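Local coordinates for omega transaminase (Pseudomonas sp., PDB 5LHA), which probably catalyses pyridoxal-phosphate-dependent transfer of amino groups between amines or amino acids and keto compounds, and is here held in its pyridoxamine-phosphate form, at residues E104-M109 with T268-S273; D126-A131 with I262-V267; C275-R280 with L289-G294. All blocks are in the same frame, centred on the assembly; numbering follows the deposited sequence.

Contact 1: residues E104-M109 with T268-S273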
ATOM      1  N   GLU A 104     -23.848 -29.115  -4.838  1.00 37.24           N
ATOM      2  CA  GLU A 104     -24.284 -30.181  -3.943  1.00 37.91           C
ATOM      3  C   GLU A 104     -23.244 -31.293  -3.878  1.00 34.53           C
ATOM      4  O   GLU A 104     -22.942 -31.810  -2.797  1.00 33.62           O
ATOM      5  CB  GLU A 104     -25.632 -30.725  -4.416  1.00 42.91           C
ATOM      6  CG  GLU A 104     -26.192 -31.876  -3.595  1.00 49.65           C
ATOM      7  CD  GLU A 104     -26.828 -31.424  -2.285  1.00 54.17           C
ATOM      8  OE1 GLU A 104     -27.042 -30.206  -2.098  1.00 55.35           O
ATOM      9  OE2 GLU A 104     -27.120 -32.296  -1.440  1.00 56.14           O
ATOM     10  N   ARG A 105     -22.684 -31.662  -5.034  1.00 33.36           N
ATOM     11  CA  ARG A 105     -21.701 -32.740  -5.106  1.00 32.88           C
ATOM     12  C   ARG A 105     -20.434 -32.390  -4.335  1.00 33.58           C
ATOM     13  O   ARG A 105     -19.912 -33.209  -3.575  1.00 34.54           O
ATOM     14  CB  ARG A 105     -21.373 -33.038  -6.574  1.00 32.85           C
ATOM     15  CG  ARG A 105     -20.329 -34.116  -6.802  1.00 31.71           C
ATOM     16  CD  ARG A 105     -20.921 -35.506  -6.735  1.00 31.51           C
ATOM     17  NE  ARG A 105     -19.887 -36.524  -6.899  1.00 29.94           N
ATOM     18  CZ  ARG A 105     -19.602 -37.133  -8.046  1.00 28.64           C
ATOM     19  NH1 ARG A 105     -20.278 -36.848  -9.150  1.00 26.11           N
ATOM     20  NH2 ARG A 105     -18.639 -38.041  -8.079  1.00 30.51           N
ATOM     21  N   LEU A 106     -19.914 -31.181  -4.539  1.00 34.49           N
ATOM     22  CA  LEU A 106     -18.668 -30.783  -3.892  1.00 36.46           C
ATOM     23  C   LEU A 106     -18.828 -30.702  -2.378  1.00 38.31           C
ATOM     24  O   LEU A 106     -18.004 -31.232  -1.621  1.00 38.05           O
ATOM     25  CB  LEU A 106     -18.200 -29.449  -4.471  1.00 38.48           C
ATOM     26  CG  LEU A 106     -17.677 -29.534  -5.908  1.00 38.42           C
ATOM     27  CD1 LEU A 106     -17.473 -28.155  -6.517  1.00 37.85           C
ATOM     28  CD2 LEU A 106     -16.380 -30.332  -5.934  1.00 38.16           C
ATOM     29  N   THR A 107     -19.890 -30.044  -1.915  1.00 41.31           N
ATOM     30  CA  THR A 107     -20.126 -29.935  -0.482  1.00 40.97           C
ATOM     31  C   THR A 107     -20.341 -31.302   0.159  1.00 39.77           C
ATOM     32  O   THR A 107     -20.024 -31.491   1.340  1.00 39.28           O
ATOM     33  CB  THR A 107     -21.327 -29.031  -0.229  1.00 42.42           C
ATOM     34  OG1 THR A 107     -22.425 -29.466  -1.040  1.00 45.35           O
ATOM     35  CG2 THR A 107     -20.990 -27.607  -0.605  1.00 41.76           C
ATOM     36  N   GLY A 108     -20.893 -32.256  -0.594  1.00 37.94           N
ATOM     37  CA  GLY A 108     -21.047 -33.607  -0.073  1.00 37.33           C
ATOM     38  C   GLY A 108     -19.726 -34.339   0.074  1.00 35.19           C
ATOM     39  O   GLY A 108     -19.511 -35.054   1.057  1.00 33.73           O
ATOM     40  N   MET A 109     -18.837 -34.199  -0.919  1.00 33.77           N
ATOM     41  CA  MET A 109     -17.530 -34.853  -0.869  1.00 34.50           C
ATOM     42  C   MET A 109     -16.690 -34.365   0.296  1.00 34.83           C
ATOM     43  O   MET A 109     -15.875 -35.122   0.837  1.00 35.90           O
ATOM     44  CB  MET A 109     -16.744 -34.576  -2.149  1.00 35.15           C
ATOM     45  CG  MET A 109     -17.233 -35.253  -3.391  1.00 37.82           C
ATOM     46  SD  MET A 109     -16.082 -34.806  -4.694  1.00 37.86           S
ATOM     47  CE  MET A 109     -14.718 -35.904  -4.329  1.00 39.42           C
ATOM     48  N   THR A 268      -3.105 -30.648  -5.196  1.00 25.89           N
ATOM     49  CA  THR A 268      -3.373 -31.807  -4.346  1.00 26.18           C
ATOM     50  C   THR A 268      -4.837 -32.238  -4.356  1.00 25.36           C
ATOM     51  O   THR A 268      -5.148 -33.333  -3.874  1.00 25.45           O
ATOM     52  CB  THR A 268      -2.983 -31.514  -2.899  1.00 27.35           C
ATOM     53  OG1 THR A 268      -3.710 -30.369  -2.443  1.00 27.34           O
ATOM     54  CG2 THR A 268      -1.490 -31.234  -2.792  1.00 28.82           C
ATOM     55  N   GLY A 269      -5.741 -31.381  -4.819  1.00 22.50           N
ATOM     56  CA  GLY A 269      -7.138 -31.739  -4.886  1.00 18.80           C
ATOM     57  C   GLY A 269      -7.408 -32.932  -5.771  1.00 24.77           C
ATOM     58  O   GLY A 269      -6.935 -33.002  -6.914  1.00 18.73           O
ATOM     59  N   PHE A 270      -8.151 -33.886  -5.222  1.00 26.97           N
ATOM     60  CA  PHE A 270      -8.692 -35.045  -5.920  1.00 28.79           C
ATOM     61  C   PHE A 270      -7.661 -36.139  -6.183  1.00 30.24           C
ATOM     62  O   PHE A 270      -7.815 -36.900  -7.144  1.00 28.85           O
ATOM     63  CB  PHE A 270      -9.390 -34.624  -7.221  1.00 28.35           C
ATOM     64  CG  PHE A 270     -10.457 -33.573  -7.012  1.00 28.01           C
ATOM     65  CD1 PHE A 270     -11.665 -33.896  -6.415  1.00 26.67           C
ATOM     66  CD2 PHE A 270     -10.226 -32.249  -7.372  1.00 28.52           C
ATOM     67  CE1 PHE A 270     -12.629 -32.928  -6.206  1.00 26.50           C
ATOM     68  CE2 PHE A 270     -11.189 -31.280  -7.169  1.00 27.96           C
ATOM     69  CZ  PHE A 270     -12.393 -31.623  -6.584  1.00 27.72           C
ATOM     70  N   GLY A 271      -6.589 -36.230  -5.389  1.00 31.65           N
ATOM     71  CA  GLY A 271      -5.882 -37.497  -5.307  1.00 31.80           C
ATOM     72  C   GLY A 271      -4.381 -37.566  -5.515  1.00 32.05           C
ATOM     73  O   GLY A 271      -3.788 -38.609  -5.221  1.00 33.47           O
ATOM     74  N   ARG A 272      -3.748 -36.504  -6.028  1.00 31.26           N
ATOM     75  CA  ARG A 272      -2.361 -36.632  -6.476  1.00 31.88           C
ATOM     76  C   ARG A 272      -1.437 -37.100  -5.354  1.00 35.45           C
ATOM     77  O   ARG A 272      -0.472 -37.832  -5.606  1.00 36.73           O
ATOM     78  CB  ARG A 272      -1.857 -35.319  -7.078  1.00 28.69           C
ATOM     79  CG  ARG A 272      -0.434 -35.424  -7.647  1.00 26.61           C
ATOM     80  CD  ARG A 272      -0.118 -34.320  -8.636  1.00 25.47           C
ATOM     81  NE  ARG A 272      -0.865 -34.429  -9.888  1.00 27.90           N
ATOM     82  CZ  ARG A 272      -0.551 -35.238 -10.900  1.00 30.08           C
ATOM     83  NH1 ARG A 272       0.503 -36.042 -10.827  1.00 31.04           N
ATOM     84  NH2 ARG A 272      -1.301 -35.246 -11.993  1.00 30.97           N
ATOM     85  N   SER A 273      -1.699 -36.679  -4.116  1.00 35.40           N
ATOM     86  CA  SER A 273      -0.811 -36.985  -3.002  1.00 36.67           C
ATOM     87  C   SER A 273      -1.250 -38.195  -2.186  1.00 36.77           C
ATOM     88  O   SER A 273      -0.632 -38.485  -1.159  1.00 37.91           O
ATOM     89  CB  SER A 273      -0.683 -35.764  -2.084  1.00 36.71           C
ATOM     90  OG  SER A 273      -1.811 -35.642  -1.238  1.00 37.83           O
TER
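A type II beta turn, T268 to G271, meets the C-terminal end of helix 97-109 in this class III aminotransferase. The turn pushes one side chain, F270, at the helix. L106 and M109, three residues apart and so on one side of the helix, receive it. Both methyl ends come at the rim of the F270 ring, close to its plane, and neither lies over a face. M109 CE stops 4.1 Å from F270 CE1. L106 CD2 stops 4.2 Å from F270 CZ. The M109 side chain runs across the phenylalanine at about a right angle. It starts beside its backbone N (chi1 -71°) and is extended at chi2, and a bend at chi3 (78°) brings the terminal methyl round to the ring edge. These are light van der Waals touches, and no hydrogen bond joins the two segments. F270 takes the positive phi (77°) of a type II turn's third residue. At G271, a side chain would press on the carbonyl O of F270. L345 of helix 335-350 and I295 also touch F270, and M109 lies against M276. On the same helix R105 forms salt bridges with D346 and E349. The nearest atoms of the F270 side chain and PMP are about 12 Å apart. The contact joins the loop after strand 260-264 to helix 97-109 in the large domain of a fold type I PLP enzyme.

Contact 2: residues D126-A131 with I262-V267. With PMP (4'-deoxy-4'-aminopyridoxal-5'-phosphate), chain E.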
ATOM      1  N   ASP A 126      -7.985 -17.961  -9.997  1.00 22.25           N
ATOM      2  CA  ASP A 126      -9.315 -17.482  -9.628  1.00 22.01           C
ATOM      3  C   ASP A 126      -9.691 -17.952  -8.237  1.00 21.46           C
ATOM      4  O   ASP A 126     -10.245 -17.187  -7.440  1.00 22.56           O
ATOM      5  CB  ASP A 126     -10.384 -17.971 -10.606  1.00 22.40           C
ATOM      6  CG  ASP A 126     -10.162 -17.535 -12.021  1.00 25.04           C
ATOM      7  OD1 ASP A 126      -9.119 -16.927 -12.328  1.00 28.12           O
ATOM      8  OD2 ASP A 126     -11.080 -17.789 -12.837  1.00 25.58           O
ATOM      9  N   ALA A 127      -9.494 -19.244  -7.967  1.00 22.17           N
ATOM     10  CA  ALA A 127      -9.882 -19.797  -6.673  1.00 21.95           C
ATOM     11  C   ALA A 127      -9.110 -19.135  -5.547  1.00 20.90           C
ATOM     12  O   ALA A 127      -9.662 -18.862  -4.478  1.00 16.98           O
ATOM     13  CB  ALA A 127      -9.662 -21.308  -6.661  1.00 22.32           C
ATOM     14  N   VAL A 128      -7.831 -18.843  -5.787  1.00 22.10           N
ATOM     15  CA  VAL A 128      -7.008 -18.181  -4.783  1.00 21.07           C
ATOM     16  C   VAL A 128      -7.439 -16.727  -4.621  1.00 21.18           C
ATOM     17  O   VAL A 128      -7.656 -16.248  -3.498  1.00 21.11           O
ATOM     18  CB  VAL A 128      -5.520 -18.306  -5.152  1.00 21.29           C
ATOM     19  CG1 VAL A 128      -4.675 -17.383  -4.287  1.00 22.41           C
ATOM     20  CG2 VAL A 128      -5.068 -19.766  -5.011  1.00 16.79           C
ATOM     21  N   GLU A 129      -7.548 -15.999  -5.737  1.00 21.25           N
ATOM     22  CA  GLU A 129      -8.023 -14.619  -5.681  1.00 22.06           C
ATOM     23  C   GLU A 129      -9.346 -14.525  -4.936  1.00 22.35           C
ATOM     24  O   GLU A 129      -9.562 -13.604  -4.140  1.00 23.66           O
ATOM     25  CB  GLU A 129      -8.162 -14.051  -7.096  1.00 21.76           C
ATOM     26  CG  GLU A 129      -8.081 -12.524  -7.160  1.00 24.10           C
ATOM     27  CD  GLU A 129      -6.651 -12.002  -7.002  1.00 29.84           C
ATOM     28  OE1 GLU A 129      -5.766 -12.799  -6.634  1.00 31.92           O
ATOM     29  OE2 GLU A 129      -6.409 -10.797  -7.248  1.00 29.52           O
ATOM     30  N   THR A 130     -10.252 -15.466  -5.206  1.00 22.62           N
ATOM     31  CA  THR A 130     -11.545 -15.504  -4.535  1.00 21.84           C
ATOM     32  C   THR A 130     -11.396 -15.753  -3.037  1.00 22.65           C
ATOM     33  O   THR A 130     -12.064 -15.107  -2.220  1.00 21.97           O
ATOM     34  CB  THR A 130     -12.405 -16.589  -5.185  1.00 20.98           C
ATOM     35  OG1 THR A 130     -12.571 -16.275  -6.572  1.00 18.02           O
ATOM     36  CG2 THR A 130     -13.780 -16.675  -4.534  1.00 20.67           C
ATOM     37  N   ALA A 131     -10.513 -16.678  -2.654  1.00 23.23           N
ATOM     38  CA  ALA A 131     -10.307 -16.966  -1.236  1.00 23.37           C
ATOM     39  C   ALA A 131      -9.794 -15.748  -0.481  1.00 22.33           C
ATOM     40  O   ALA A 131     -10.141 -15.551   0.689  1.00 21.71           O
ATOM     41  CB  ALA A 131      -9.331 -18.133  -1.070  1.00 23.46           C
ATOM     42  N   ILE A 262      -6.529 -21.431   4.863  1.00 27.96           N
ATOM     43  CA  ILE A 262      -6.849 -21.702   3.466  1.00 25.60           C
ATOM     44  C   ILE A 262      -5.924 -22.788   2.953  1.00 24.23           C
ATOM     45  O   ILE A 262      -4.706 -22.599   2.900  1.00 24.63           O
ATOM     46  CB  ILE A 262      -6.723 -20.443   2.594  1.00 24.40           C
ATOM     47  CG1 ILE A 262      -7.632 -19.327   3.106  1.00 23.54           C
ATOM     48  CG2 ILE A 262      -7.026 -20.777   1.153  1.00 24.92           C
ATOM     49  CD1 ILE A 262      -7.324 -18.001   2.496  1.00 22.83           C
ATOM     50  N   ALA A 263      -6.496 -23.918   2.563  1.00 25.42           N
ATOM     51  CA  ALA A 263      -5.745 -24.968   1.901  1.00 27.75           C
ATOM     52  C   ALA A 263      -5.796 -24.725   0.398  1.00 30.93           C
ATOM     53  O   ALA A 263      -6.879 -24.696  -0.198  1.00 32.48           O
ATOM     54  CB  ALA A 263      -6.303 -26.346   2.241  1.00 26.63           C
ATOM     55  N   ASP A 264      -4.634 -24.510  -0.206  1.00 31.44           N
ATOM     56  CA  ASP A 264      -4.546 -24.430  -1.658  1.00 30.05           C
ATOM     57  C   ASP A 264      -4.448 -25.858  -2.173  1.00 28.81           C
ATOM     58  O   ASP A 264      -3.379 -26.471  -2.163  1.00 28.56           O
ATOM     59  CB  ASP A 264      -3.365 -23.569  -2.085  1.00 29.38           C
ATOM     60  CG  ASP A 264      -3.341 -23.306  -3.578  1.00 29.84           C
ATOM     61  OD1 ASP A 264      -3.932 -24.093  -4.362  1.00 29.19           O
ATOM     62  OD2 ASP A 264      -2.750 -22.279  -3.961  1.00 29.67           O
ATOM     63  N   GLU A 265      -5.580 -26.394  -2.615  1.00 28.04           N
ATOM     64  CA  GLU A 265      -5.662 -27.765  -3.084  1.00 29.24           C
ATOM     65  C   GLU A 265      -5.713 -27.849  -4.603  1.00 28.42           C
ATOM     66  O   GLU A 265      -6.099 -28.886  -5.150  1.00 26.54           O
ATOM     67  CB  GLU A 265      -6.897 -28.430  -2.476  1.00 30.95           C
ATOM     68  CG  GLU A 265      -6.940 -28.444  -0.961  1.00 31.98           C
ATOM     69  CD  GLU A 265      -6.468 -29.755  -0.363  1.00 32.91           C
ATOM     70  OE1 GLU A 265      -6.022 -30.646  -1.120  1.00 32.48           O
ATOM     71  OE2 GLU A 265      -6.577 -29.914   0.867  1.00 32.91           O
ATOM     72  N   VAL A 266      -5.278 -26.794  -5.296  1.00 29.07           N
ATOM     73  CA  VAL A 266      -5.357 -26.779  -6.755  1.00 26.91           C
ATOM     74  C   VAL A 266      -4.624 -27.981  -7.345  1.00 26.01           C
ATOM     75  O   VAL A 266      -5.122 -28.632  -8.272  1.00 25.25           O
ATOM     76  CB  VAL A 266      -4.823 -25.444  -7.306  1.00 24.63           C
ATOM     77  CG1 VAL A 266      -4.553 -25.550  -8.786  1.00 24.05           C
ATOM     78  CG2 VAL A 266      -5.803 -24.311  -7.018  1.00 25.39           C
ATOM     79  N   VAL A 267      -3.447 -28.307  -6.807  1.00 25.06           N
ATOM     80  CA  VAL A 267      -2.675 -29.452  -7.291  1.00 25.24           C
ATOM     81  C   VAL A 267      -3.031 -30.729  -6.532  1.00 26.11           C
ATOM     82  O   VAL A 267      -3.232 -31.789  -7.141  1.00 24.32           O
ATOM     83  CB  VAL A 267      -1.164 -29.144  -7.224  1.00 27.60           C
ATOM     84  CG1 VAL A 267      -0.342 -30.372  -7.580  1.00 28.65           C
ATOM     85  CG2 VAL A 267      -0.820 -28.012  -8.180  1.00 27.83           C
TER
HETATM   86  N1  PMP E 501      -2.112 -22.610  -6.747  1.00 22.49           N
HETATM   87  C2  PMP E 501      -1.485 -23.817  -7.009  1.00 22.12           C
HETATM   88  C2A PMP E 501      -0.985 -24.693  -5.892  1.00 21.84           C
HETATM   89  C3  PMP E 501      -0.989 -24.030  -8.288  1.00 24.25           C
HETATM   90  O3  PMP E 501      -0.061 -25.010  -8.516  1.00 21.07           O
HETATM   91  C4  PMP E 501      -1.431 -23.232  -9.342  1.00 26.24           C
HETATM   92  C4A PMP E 501      -0.950 -23.518 -10.748  1.00 27.87           C
HETATM   93  N4A PMP E 501       0.080 -24.535 -10.735  1.00 29.55           N
HETATM   94  C5  PMP E 501      -2.304 -22.170  -9.096  1.00 24.64           C
HETATM   95  C6  PMP E 501      -2.639 -21.868  -7.776  1.00 23.60           C
HETATM   96  C5A PMP E 501      -2.867 -21.370 -10.261  1.00 23.74           C
HETATM   97  O4P PMP E 501      -3.620 -22.206 -11.126  1.00 21.95           O
HETATM   98  P   PMP E 501      -4.078 -21.741 -12.606  1.00 22.26           P
HETATM   99  O1P PMP E 501      -2.900 -21.992 -13.529  1.00 17.88           O
HETATM  100  O2P PMP E 501      -5.245 -22.604 -13.036  1.00 19.92           O
HETATM  101  O3P PMP E 501      -4.451 -20.273 -12.664  1.00 16.06           O
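V128 and D264 meet at about a right angle where helix 124-141 lies on strand 260-264, in the central sheet of the fold type I PLP enzymes. V128 CG2 sets its methyl 3.6 Å from D264 OD2. One helical turn on, A131 points at the strand and its CB rests 4.1 Å from I262 CD1. The D264 side chain leaves the strand with CG opposite the backbone N (chi1 -172°), which carries the carboxylate to the nitrogen edge of the cofactor. OD2 comes within 2.9 Å of N1 of PMP, and the carboxylate is turned steeply, by about 70°, against the pyridine ring. OD2 also takes a hydrogen bond from H158 ND1. OD1 accepts from V266 N at 3.2 Å, a nearly straight bond (163°) that closes an Asx turn and fixes the rotation of the group. Pairing of an aspartate with the pyridine nitrogen is characteristic of this fold. With an alanine here, N1 would probably be left without its carboxylate mate, and V266 N and H158 ND1 without their acceptor. V266, held by that turn, spreads its branches over one face of the pyridine, with CB 3.7 Å from C2 of PMP and CG1 3.9 Å from C3. V267 lies further out on the same side, and its CG2 stands off the ring plane, 3.1 Å from the phenolic O3 of PMP.

Contact 3: residues C275-R280 with L289-G294. With PMP (4'-deoxy-4'-aminopyridoxal-5'-phosphate), chain E.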
ATOM      1  N   CYS A 275      -4.685 -38.823  -1.310  1.00 33.50           N
ATOM      2  CA  CYS A 275      -5.909 -38.572  -0.574  1.00 30.95           C
ATOM      3  C   CYS A 275      -6.757 -37.602  -1.392  1.00 31.25           C
ATOM      4  O   CYS A 275      -6.230 -36.838  -2.208  1.00 29.62           O
ATOM      5  CB  CYS A 275      -5.559 -38.026   0.816  1.00 29.14           C
ATOM      6  SG  CYS A 275      -6.882 -37.972   2.015  1.00 26.30           S
ATOM      7  N   MET A 276      -8.078 -37.642  -1.181  1.00 32.80           N
ATOM      8  CA  MET A 276      -8.968 -36.747  -1.924  1.00 31.46           C
ATOM      9  C   MET A 276      -8.644 -35.280  -1.658  1.00 29.93           C
ATOM     10  O   MET A 276      -8.897 -34.420  -2.511  1.00 29.20           O
ATOM     11  CB  MET A 276     -10.426 -37.045  -1.583  1.00 31.74           C
ATOM     12  CG  MET A 276     -11.431 -36.449  -2.564  1.00 32.40           C
ATOM     13  SD  MET A 276     -11.356 -37.187  -4.217  1.00 33.37           S
ATOM     14  CE  MET A 276     -12.214 -38.735  -3.954  1.00 33.18           C
ATOM     15  N   LEU A 277      -8.110 -34.975  -0.483  1.00 29.38           N
ATOM     16  CA  LEU A 277      -7.521 -33.682  -0.183  1.00 28.16           C
ATOM     17  C   LEU A 277      -6.164 -33.894   0.464  1.00 29.02           C
ATOM     18  O   LEU A 277      -5.957 -34.876   1.185  1.00 27.97           O
ATOM     19  CB  LEU A 277      -8.394 -32.845   0.750  1.00 27.96           C
ATOM     20  CG  LEU A 277      -9.722 -32.321   0.234  1.00 27.44           C
ATOM     21  CD1 LEU A 277     -10.449 -31.606   1.361  1.00 25.38           C
ATOM     22  CD2 LEU A 277      -9.480 -31.393  -0.948  1.00 27.79           C
ATOM     23  N   GLY A 278      -5.227 -33.002   0.145  1.00 29.76           N
ATOM     24  CA  GLY A 278      -3.965 -32.987   0.861  1.00 31.70           C
ATOM     25  C   GLY A 278      -4.136 -32.655   2.332  1.00 32.88           C
ATOM     26  O   GLY A 278      -3.439 -33.209   3.186  1.00 33.91           O
ATOM     27  N   SER A 279      -5.044 -31.721   2.643  1.00 33.39           N
ATOM     28  CA  SER A 279      -5.304 -31.349   4.034  1.00 31.77           C
ATOM     29  C   SER A 279      -5.922 -32.504   4.808  1.00 30.27           C
ATOM     30  O   SER A 279      -5.541 -32.777   5.950  1.00 29.26           O
ATOM     31  CB  SER A 279      -6.232 -30.142   4.084  1.00 30.25           C
ATOM     32  OG  SER A 279      -7.429 -30.441   3.397  1.00 30.72           O
ATOM     33  N   ARG A 280      -6.903 -33.175   4.204  1.00 30.16           N
ATOM     34  CA  ARG A 280      -7.459 -34.382   4.801  1.00 30.85           C
ATOM     35  C   ARG A 280      -6.392 -35.451   5.006  1.00 33.11           C
ATOM     36  O   ARG A 280      -6.398 -36.160   6.021  1.00 33.38           O
ATOM     37  CB  ARG A 280      -8.590 -34.916   3.919  1.00 30.94           C
ATOM     38  CG  ARG A 280      -9.314 -36.115   4.505  1.00 29.40           C
ATOM     39  CD  ARG A 280     -10.342 -36.675   3.541  1.00 30.30           C
ATOM     40  NE  ARG A 280     -11.403 -35.702   3.299  1.00 29.50           N
ATOM     41  CZ  ARG A 280     -12.399 -35.858   2.434  1.00 28.19           C
ATOM     42  NH1 ARG A 280     -12.506 -36.972   1.711  1.00 28.14           N
ATOM     43  NH2 ARG A 280     -13.301 -34.893   2.301  1.00 28.40           N
ATOM     44  N   LEU A 289     -11.171 -24.194   0.945  1.00 29.25           N
ATOM     45  CA  LEU A 289     -10.508 -25.012  -0.071  1.00 29.93           C
ATOM     46  C   LEU A 289     -10.466 -24.265  -1.393  1.00 28.54           C
ATOM     47  O   LEU A 289     -11.478 -23.692  -1.809  1.00 18.19           O
ATOM     48  CB  LEU A 289     -11.229 -26.341  -0.291  1.00 31.13           C
ATOM     49  CG  LEU A 289     -11.323 -27.278   0.902  1.00 30.73           C
ATOM     50  CD1 LEU A 289     -12.131 -28.515   0.510  1.00 30.35           C
ATOM     51  CD2 LEU A 289      -9.924 -27.647   1.381  1.00 29.75           C
ATOM     52  N   CYS A 290      -9.298 -24.274  -2.043  1.00 29.74           N
ATOM     53  CA  CYS A 290      -9.110 -23.776  -3.407  1.00 29.23           C
ATOM     54  C   CYS A 290      -8.835 -24.942  -4.357  1.00 28.85           C
ATOM     55  O   CYS A 290      -7.867 -25.687  -4.163  1.00 30.51           O
ATOM     56  CB  CYS A 290      -7.965 -22.761  -3.460  1.00 29.38           C
ATOM     57  SG  CYS A 290      -8.150 -21.289  -2.415  1.00 31.05           S
ATOM     58  N   LEU A 291      -9.669 -25.084  -5.395  1.00 26.24           N
ATOM     59  CA  LEU A 291      -9.579 -26.207  -6.328  1.00 26.56           C
ATOM     60  C   LEU A 291      -9.601 -25.765  -7.787  1.00 26.30           C
ATOM     61  O   LEU A 291     -10.274 -24.799  -8.162  1.00 26.94           O
ATOM     62  CB  LEU A 291     -10.719 -27.207  -6.121  1.00 26.31           C
ATOM     63  CG  LEU A 291     -10.851 -27.847  -4.748  1.00 25.73           C
ATOM     64  CD1 LEU A 291     -12.270 -28.346  -4.567  1.00 28.19           C
ATOM     65  CD2 LEU A 291      -9.846 -28.979  -4.618  1.00 24.03           C
ATOM     66  N   ALA A 292      -8.893 -26.533  -8.616  1.00 23.63           N
ATOM     67  CA  ALA A 292      -8.916 -26.365 -10.062  1.00 23.73           C
ATOM     68  C   ALA A 292      -8.307 -27.591 -10.724  1.00 26.54           C
ATOM     69  O   ALA A 292      -8.373 -28.695 -10.173  1.00 29.00           O
ATOM     70  CB  ALA A 292      -8.162 -25.103 -10.487  1.00 22.65           C
ATOM     71  N   LYS A 293      -7.679 -27.393 -11.882  1.00 27.24           N
ATOM     72  CA  LYS A 293      -6.903 -28.416 -12.577  1.00 28.51           C
ATOM     73  C   LYS A 293      -7.656 -29.734 -12.746  1.00 29.63           C
ATOM     74  O   LYS A 293      -8.560 -29.842 -13.584  1.00 28.88           O
ATOM     75  CB  LYS A 293      -5.587 -28.660 -11.834  1.00 28.72           C
ATOM     76  CG  LYS A 293      -4.577 -27.533 -11.992  1.00 30.48           C
ATOM     77  CD  LYS A 293      -3.247 -27.903 -11.372  1.00 31.53           C
ATOM     78  CE  LYS A 293      -2.234 -26.775 -11.515  1.00 33.73           C
ATOM     79  NZ  LYS A 293      -1.736 -26.657 -12.917  1.00 34.64           N
ATOM     80  N   GLY A 294      -7.310 -30.735 -11.937  1.00 30.78           N
ATOM     81  CA  GLY A 294      -7.905 -32.055 -12.070  1.00 30.04           C
ATOM     82  C   GLY A 294      -9.407 -32.096 -11.871  1.00 29.55           C
ATOM     83  O   GLY A 294     -10.028 -33.107 -12.222  1.00 29.12           O
TER
HETATM   84  N1  PMP E 501      -2.112 -22.610  -6.747  1.00 22.49           N
HETATM   85  C2  PMP E 501      -1.485 -23.817  -7.009  1.00 22.12           C
HETATM   86  C2A PMP E 501      -0.985 -24.693  -5.892  1.00 21.84           C
HETATM   87  C3  PMP E 501      -0.989 -24.030  -8.288  1.00 24.25           C
HETATM   88  O3  PMP E 501      -0.061 -25.010  -8.516  1.00 21.07           O
HETATM   89  C4  PMP E 501      -1.431 -23.232  -9.342  1.00 26.24           C
HETATM   90  C4A PMP E 501      -0.950 -23.518 -10.748  1.00 27.87           C
HETATM   91  N4A PMP E 501       0.080 -24.535 -10.735  1.00 29.55           N
HETATM   92  C5  PMP E 501      -2.304 -22.170  -9.096  1.00 24.64           C
HETATM   93  C6  PMP E 501      -2.639 -21.868  -7.776  1.00 23.60           C
HETATM   94  C5A PMP E 501      -2.867 -21.370 -10.261  1.00 23.74           C
HETATM   95  O4P PMP E 501      -3.620 -22.206 -11.126  1.00 21.95           O
HETATM   96  P   PMP E 501      -4.078 -21.741 -12.606  1.00 22.26           P
HETATM   97  O1P PMP E 501      -2.900 -21.992 -13.529  1.00 17.88           O
HETATM   98  O2P PMP E 501      -5.245 -22.604 -13.036  1.00 19.92           O
HETATM   99  O3P PMP E 501      -4.451 -20.273 -12.664  1.00 16.06           O
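L277 meets L289 tip to tip, with CD1 of L277 only 3.6 Å from CD1 of L289. The pair joins elements of a beta-alpha-beta unit: strand 260-264, the short helix 278-281 and strand 288-291, whose two strands are parallel neighbours in the central sheet. L277 CD1 is also 4.0 Å from L289 CD2, so it faces both methyls of its partner. Each leucine starts beside its own backbone N (chi1 -68° and -61°) and then extends, and the two ends point at one another between loop and strand. The other methyl of L277, CD2, reaches along the strand to L291 CD2 at 4.4 Å, a looser touch.

L289 and L291 alternate with C290 and so lie on the same side of the sheet. C290 turns to the other side, against A127 and A131 of helix 124-141. S279 sits at the margin, its OG 4.3 Å from L289 CD2. That hydroxyl is buried and is bonded to E265, which also accepts from the backbone N of G278. E265 thus grips S279 and the backbone of G278 next to the leucine pair.

Beyond L291 the chain leaves the strand and delivers K293 to the cofactor. Its position is consistent with the lysine that forms the internal Schiff base in this family. Here the cofactor is in its amine form and the lysine is not covalently joined to it. NZ is hydrogen-bonded to L62 O of its own chain and to T330 OG1 of the second subunit. The K293 chain is extended as far as CE and bends at the last torsion (chi4 -74°). This leaves CE 3.3 Å from N4A of PMP, with NZ 3.5 Å from the same N4A.

How the contacts relate
Contacts 1 and 3 lie closest, their centres about 6 Å apart. F270 N bonds M276 O at 2.9 Å, and R280 NH2 reaches M109 O, the last residue of the helix, at 3.0 Å. F270 CE2 also packs on L291 CD2 (3.7 Å), so one aromatic ring serves both. Contact 2 is about 9 Å from contact 3 by centres and about 13 Å from contact 1. E265 ties contact 2 to contact 3, its CB packing on C290 O at 3.4 Å. Contacts 2 and 3 lie on neighbouring strands and meet PMP at different points. Contact 1 is further from PMP and joins the loop after strand 260-264 to helix 97-109.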